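PDB 5UBU: putative acetamidase/formamidase from Yersinia enterocolitica subsp. palearctica serotype O:3, which probably hydrolyses carbon-nitrogen bonds, other than peptide bonds, in linear amides. Local coordinates for residues B[102-107]-B[171-176]. Residues are numbered along the deposited sequence; the frame is centred on the assembly and turned at random.
Sequences IAVYIE and GTLSVS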
loop_
_atom_site.group_PDB
_atom_site.type_symbol
_atom_site.label_atom_id
_atom_site.label_comp_id
_atom_site.label_asym_id
_atom_site.label_seq_id
_atom_site.Cartn_x
_atom_site.Cartn_y
_atom_site.Cartn_z
ATOM N N ILE B 102 26.646 -2.790 16.312
ATOM C CA ILE B 102 27.870 -2.636 15.551
ATOM C C ILE B 102 27.825 -1.239 14.955
ATOM O O ILE B 102 26.845 -0.875 14.314
ATOM C CB ILE B 102 27.961 -3.635 14.388
ATOM C CG1 ILE B 102 27.929 -5.076 14.897
ATOM C CG2 ILE B 102 29.221 -3.386 13.562
ATOM C CD1 ILE B 102 29.086 -5.456 15.808
ATOM N N ALA B 103 28.875 -0.456 15.181
ATOM C CA ALA B 103 28.969 0.887 14.626
ATOM C C ALA B 103 29.918 0.789 13.443
ATOM O O ALA B 103 31.052 0.349 13.602
ATOM C CB ALA B 103 29.500 1.865 15.662
ATOM N N VAL B 104 29.454 1.183 12.261
ATOM C CA VAL B 104 30.285 1.116 11.062
ATOM C C VAL B 104 30.509 2.514 10.512
ATOM O O VAL B 104 29.599 3.126 9.951
ATOM C CB VAL B 104 29.638 0.239 9.968
ATOM C CG1 VAL B 104 30.543 0.162 8.742
ATOM C CG2 VAL B 104 29.347 -1.154 10.506
ATOM N N TYR B 105 31.723 3.023 10.688
ATOM C CA TYR B 105 32.083 4.340 10.180
ATOM C C TYR B 105 32.804 4.179 8.854
ATOM O O TYR B 105 33.839 3.544 8.792
ATOM C CB TYR B 105 32.948 5.115 11.187
ATOM C CG TYR B 105 33.535 6.377 10.611
ATOM C CD1 TYR B 105 32.712 7.405 10.171
ATOM C CD2 TYR B 105 34.914 6.561 10.529
ATOM C CE1 TYR B 105 33.236 8.567 9.618
ATOM C CE2 TYR B 105 35.450 7.731 9.990
ATOM C CZ TYR B 105 34.601 8.725 9.535
ATOM O OH TYR B 105 35.102 9.881 8.996
ATOM N N ILE B 106 32.243 4.745 7.790
ATOM C CA ILE B 106 32.859 4.660 6.468
ATOM C C ILE B 106 33.832 5.835 6.333
ATOM O O ILE B 106 33.426 6.994 6.424
ATOM C CB ILE B 106 31.802 4.686 5.350
ATOM C CG1 ILE B 106 30.781 3.551 5.560
ATOM C CG2 ILE B 106 32.478 4.563 3.990
ATOM C CD1 ILE B 106 29.610 3.574 4.596
ATOM N N GLU B 107 35.114 5.536 6.140
ATOM C CA GLU B 107 36.119 6.586 6.014
ATOM C C GLU B 107 36.226 7.101 4.602
ATOM O O GLU B 107 36.261 8.315 4.378
ATOM C CB GLU B 107 37.512 6.086 6.409
ATOM C CG GLU B 107 37.686 5.663 7.854
ATOM C CD GLU B 107 39.116 5.291 8.167
ATOM O OE1 GLU B 107 39.380 4.790 9.286
ATOM O OE2 GLU B 107 39.983 5.480 7.285
ATOM N N GLY B 171 25.304 0.421 -0.639
ATOM C CA GLY B 171 23.918 0.025 -0.831
ATOM C C GLY B 171 23.502 -1.060 0.141
ATOM O O GLY B 171 22.391 -1.020 0.657
ATOM N N THR B 172 24.385 -2.028 0.377
ATOM C CA THR B 172 24.106 -3.137 1.295
ATOM C C THR B 172 25.083 -3.194 2.466
ATOM O O THR B 172 26.240 -3.544 2.295
ATOM C CB THR B 172 24.155 -4.517 0.591
ATOM O OG1 THR B 172 25.464 -4.743 0.052
ATOM C CG2 THR B 172 23.119 -4.609 -0.526
ATOM N N LEU B 173 24.599 -2.837 3.648
ATOM C CA LEU B 173 25.388 -2.871 4.873
ATOM C C LEU B 173 24.496 -3.586 5.883
ATOM O O LEU B 173 23.386 -3.142 6.154
ATOM C CB LEU B 173 25.746 -1.463 5.348
ATOM C CG LEU B 173 26.659 -1.392 6.578
ATOM C CD1 LEU B 173 27.999 -2.075 6.297
ATOM C CD2 LEU B 173 26.878 0.047 7.030
ATOM N N SER B 174 24.965 -4.695 6.442
ATOM C CA SER B 174 24.121 -5.447 7.367
ATOM C C SER B 174 24.836 -6.360 8.339
ATOM O O SER B 174 26.038 -6.576 8.251
ATOM C CB SER B 174 23.159 -6.306 6.536
ATOM O OG SER B 174 23.871 -7.168 5.675
ATOM N N VAL B 175 24.052 -6.871 9.282
ATOM C CA VAL B 175 24.517 -7.842 10.264
ATOM C C VAL B 175 23.559 -9.029 10.170
ATOM O O VAL B 175 22.440 -8.889 9.682
ATOM C CB VAL B 175 24.606 -7.274 11.689
ATOM C CG1 VAL B 175 25.746 -6.281 11.782
ATOM C CG2 VAL B 175 23.296 -6.639 12.122
ATOM N N SER B 176 24.000 -10.195 10.616
ATOM C CA SER B 176 23.169 -11.393 10.541
ATOM C C SER B 176 21.955 -11.405 11.456
ATOM O O SER B 176 22.008 -10.871 12.553
ATOM C CB SER B 176 23.995 -12.629 10.888
ATOM O OG SER B 176 23.179 -13.791 10.932
#
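Leu173 and Val104 meet end to end across the interface of two sheets, and Val175 and Ile102 make a second apolar pair beside them. Along Leu173, CB points toward strand 101-111, and CG, anti to the backbone N (chi1 -176°), carries the two methyl groups on toward Val104. There the branches divide the work: Leu173 CD2 lies 4.0 Å from both Val104 CB and Val104 CG1. Leu173 CD1 approaches Val104 CG1 at 4.2 Å. Val104 CG1, itself anti to its backbone N, is thus met by both ends of the leucine fork. In the second pair the side chains run obliquely to each other, and the touch is between Ile102 CG1 and Val175 CG1 at 4.0 Å.

The CA atoms of Val104 and Leu173 are 8.8 Å apart and those of Ile102 and Val175 8.1 Å, too far for neighbouring strands of one sheet, and no hydrogen bond spans the segments. This is face-to-face packing of two sheets, with all four touching residues buried. Ile102 and Val104 bond through the backbone to strand 203-208, and Ala103 and Tyr105 to strand 239-248. Leu173 also rests on Thr205 and Val175 on Leu207, both of strand 203-208, while Leu216, from strand 214-222 that pairs with 169-175, touches Val104.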